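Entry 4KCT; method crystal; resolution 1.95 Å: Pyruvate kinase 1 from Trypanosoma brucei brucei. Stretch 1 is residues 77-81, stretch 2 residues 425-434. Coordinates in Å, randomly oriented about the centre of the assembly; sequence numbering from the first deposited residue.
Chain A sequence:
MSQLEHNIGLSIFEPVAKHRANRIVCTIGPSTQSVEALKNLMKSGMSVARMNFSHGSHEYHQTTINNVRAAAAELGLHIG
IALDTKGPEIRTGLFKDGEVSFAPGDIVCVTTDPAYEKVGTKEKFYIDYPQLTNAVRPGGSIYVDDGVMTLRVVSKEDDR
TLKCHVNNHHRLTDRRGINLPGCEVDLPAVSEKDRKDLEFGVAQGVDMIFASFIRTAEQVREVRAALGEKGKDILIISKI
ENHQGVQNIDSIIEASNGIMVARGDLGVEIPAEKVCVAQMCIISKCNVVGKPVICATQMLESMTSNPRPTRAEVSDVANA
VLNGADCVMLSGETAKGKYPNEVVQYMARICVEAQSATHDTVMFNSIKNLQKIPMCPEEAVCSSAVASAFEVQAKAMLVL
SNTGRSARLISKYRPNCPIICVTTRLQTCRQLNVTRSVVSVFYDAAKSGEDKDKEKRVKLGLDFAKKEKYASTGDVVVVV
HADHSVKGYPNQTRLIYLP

Stretch 1 (77-81) LHIGI
Stretch 2, residues 425-434: RLQTCRQLNV

Residues 77-81 run in extended conformation against a second segment, 425-434, that includes a helix beginning at Leu426; the residues that touch are at least 348 positions apart in the sequence. Backbone phi/psi values in the first stretch go from -107/158 at Leu77 through -107/111 (His78), -116/127 (Ile79) and -69/147 (Gly80) to -120/121 at Ile81, with a strand beginning at Gly80. In the second, Arg425 (-126/125) is the N-cap residue, and from Leu426 to Gln431 phi lies between -54° and -73° and psi between -28° and -44°. Leu432, Asn433 and Val434 follow at -75/-5, -64/-18 and -91/10. The register is set by Gly80 and Arg430, whose CA atoms are 4.4 Å apart, and the contact buries 318 Å² in total.

One direct hydrogen bond joins the stretches. Asn433 (chi1 -82°, chi2 -63°), its CA-to-CB bond pointing toward the first stretch, donates from ND2 to His78 O at 2.9 Å, nearly linearly (173°). The same ND2 donates to Arg430 O at 3.1 Å and 147°, so a single amide nitrogen ties the extended backbone to a helix carbonyl. Gly80 N also lies 3.3 Å from Asn433 ND2, but both are donors and no bond forms.

The aromatic contacts centre on His78, whose CA-to-CB bond points toward the second stretch (chi1 m, chi2 -65°). Cys429, with chi1 m, covers one ring face: its CB lies 3.7 Å from the centroid of the His78 ring, 21° off the normal, in a CH-pi contact, and its SG lies 3.9 Å from the same centroid, 12° off the normal, in a sulfur-aromatic contact. Leu426 (m, t) points sideways at CB, yet its end comes nearer, bringing CD2 to 3.4 Å from His78 CE1.

A water links the two side chains of His78 and Arg430, lying 3.0 Å from His78 ND1 and accepting a hydrogen bond from Arg430 NH1 at 3.0 Å. Arg430 takes chi1 m, chi2 t, chi3 m and chi4 -90°; its NE is satisfied elsewhere in the structure.

Close packing completes the contact. Arg430 CD sits 3.4 Å from Ile79 O, whereas the CA-to-CB bond of Ile79 (chi1 m, chi2 m) points away from the second stretch. Gly80 CA approaches Arg430 O to 3.6 Å. An ideal CB on Gly80 would lie 2.9 Å from Arg430 O, a clash, so the absence of a side chain permits this close backbone approach.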

# COMPACT_ATOMS: atom_id res chain seq x y z
N LEU A 77 -9.05 9.08 -43.32
CA LEU A 77 -8.25 9.00 -42.09
C LEU A 77 -7.39 10.24 -41.90
O LEU A 77 -6.97 10.87 -42.86
CB LEU A 77 -7.36 7.77 -42.13
CG LEU A 77 -8.10 6.44 -42.28
CD1 LEU A 77 -7.09 5.29 -42.38
CD2 LEU A 77 -9.04 6.23 -41.11
N HIS A 78 -7.00 10.49 -40.65
CA HIS A 78 -6.03 11.51 -40.32
C HIS A 78 -4.77 10.80 -39.95
O HIS A 78 -4.74 10.07 -38.95
CB HIS A 78 -6.52 12.28 -39.10
CG HIS A 78 -7.82 13.00 -39.33
ND1 HIS A 78 -7.93 14.02 -40.20
CD2 HIS A 78 -9.08 12.82 -38.77
CE1 HIS A 78 -9.21 14.45 -40.23
NE2 HIS A 78 -9.90 13.75 -39.32
N ILE A 79 -3.74 10.92 -40.79
CA ILE A 79 -2.48 10.20 -40.56
C ILE A 79 -1.34 11.21 -40.32
O ILE A 79 -1.19 12.14 -41.10
CB ILE A 79 -2.14 9.30 -41.76
CG1 ILE A 79 -3.26 8.26 -41.97
CG2 ILE A 79 -0.74 8.68 -41.62
CD1 ILE A 79 -3.45 7.28 -40.82
N GLY A 80 -0.61 11.05 -39.22
CA GLY A 80 0.50 11.93 -38.91
C GLY A 80 1.64 11.70 -39.90
O GLY A 80 1.89 10.56 -40.31
N ILE A 81 2.38 12.75 -40.22
CA ILE A 81 3.59 12.62 -41.02
C ILE A 81 4.80 13.15 -40.22
O ILE A 81 4.78 14.27 -39.70
CB ILE A 81 3.46 13.38 -42.37
CG1 ILE A 81 2.40 12.72 -43.26
CG2 ILE A 81 4.81 13.38 -43.10
CD1 ILE A 81 2.05 13.53 -44.52
N ARG A 425 -8.90 21.59 -35.41
CA ARG A 425 -7.71 21.64 -36.27
C ARG A 425 -7.34 20.28 -36.84
O ARG A 425 -7.09 19.34 -36.09
CB ARG A 425 -6.52 22.21 -35.50
CG ARG A 425 -6.69 23.65 -35.09
CD ARG A 425 -5.47 24.15 -34.33
NE ARG A 425 -5.87 25.14 -33.34
CZ ARG A 425 -5.10 25.56 -32.34
NH1 ARG A 425 -3.84 25.15 -32.23
NH2 ARG A 425 -5.60 26.41 -31.46
N LEU A 426 -7.22 20.21 -38.16
CA LEU A 426 -6.78 18.97 -38.80
C LEU A 426 -5.38 18.55 -38.35
O LEU A 426 -5.10 17.37 -38.18
CB LEU A 426 -6.82 19.10 -40.32
CG LEU A 426 -8.24 19.16 -40.91
CD1 LEU A 426 -8.21 19.67 -42.36
CD2 LEU A 426 -8.88 17.77 -40.84
N GLN A 427 -4.50 19.52 -38.14
CA GLN A 427 -3.17 19.15 -37.68
C GLN A 427 -3.23 18.52 -36.28
O GLN A 427 -2.40 17.66 -35.96
CB GLN A 427 -2.23 20.33 -37.67
CG GLN A 427 -0.84 19.93 -37.21
CD GLN A 427 0.25 20.81 -37.78
OE1 GLN A 427 0.43 21.93 -37.34
NE2 GLN A 427 1.01 20.29 -38.74
N THR A 428 -4.18 18.95 -35.45
CA THR A 428 -4.34 18.32 -34.15
C THR A 428 -4.77 16.86 -34.24
O THR A 428 -4.22 16.01 -33.54
CB THR A 428 -5.24 19.14 -33.21
OG1 THR A 428 -4.57 20.37 -32.90
CG2 THR A 428 -5.50 18.37 -31.89
N CYS A 429 -5.69 16.56 -35.18
CA CYS A 429 -6.04 15.15 -35.47
C CYS A 429 -4.80 14.34 -35.80
O CYS A 429 -4.63 13.22 -35.32
CB CYS A 429 -7.02 15.07 -36.66
SG CYS A 429 -8.59 15.88 -36.39
N ARG A 430 -3.91 14.92 -36.62
CA ARG A 430 -2.76 14.17 -37.08
C ARG A 430 -1.76 14.00 -35.95
O ARG A 430 -1.09 12.94 -35.82
CB ARG A 430 -2.11 14.87 -38.28
CG ARG A 430 -2.97 14.82 -39.54
CD ARG A 430 -2.20 15.32 -40.77
NE ARG A 430 -1.87 16.75 -40.67
CZ ARG A 430 -2.65 17.73 -41.11
NH1 ARG A 430 -3.86 17.46 -41.60
NH2 ARG A 430 -2.20 18.98 -41.12
N GLN A 431 -1.60 15.05 -35.14
CA GLN A 431 -0.60 15.02 -34.08
C GLN A 431 -1.00 14.09 -32.93
O GLN A 431 -0.15 13.54 -32.25
CB GLN A 431 -0.32 16.44 -33.57
CG GLN A 431 0.59 17.21 -34.53
CD GLN A 431 0.77 18.65 -34.15
OE1 GLN A 431 0.04 19.16 -33.30
NE2 GLN A 431 1.76 19.30 -34.74
N LEU A 432 -2.30 13.92 -32.72
CA LEU A 432 -2.78 13.12 -31.61
C LEU A 432 -2.60 11.62 -31.88
O LEU A 432 -2.76 10.79 -30.99
CB LEU A 432 -4.24 13.47 -31.29
CG LEU A 432 -4.39 14.76 -30.44
CD1 LEU A 432 -5.87 15.12 -30.32
CD2 LEU A 432 -3.80 14.54 -29.03
N ASN A 433 -2.13 11.30 -33.09
CA ASN A 433 -1.79 9.91 -33.46
C ASN A 433 -0.63 9.32 -32.67
O ASN A 433 -0.43 8.08 -32.69
CB ASN A 433 -1.45 9.80 -34.97
CG ASN A 433 -2.68 9.69 -35.85
OD1 ASN A 433 -3.43 8.74 -35.74
ND2 ASN A 433 -2.78 10.56 -36.84
N VAL A 434 0.19 10.16 -32.03
CA VAL A 434 1.22 9.58 -31.13
C VAL A 434 0.78 9.42 -29.67
O VAL A 434 1.58 9.09 -28.82
CB VAL A 434 2.57 10.30 -31.19
CG1 VAL A 434 3.18 10.17 -32.58
CG2 VAL A 434 2.43 11.77 -30.80
O HOH W 1 -5.66 15.10 -41.91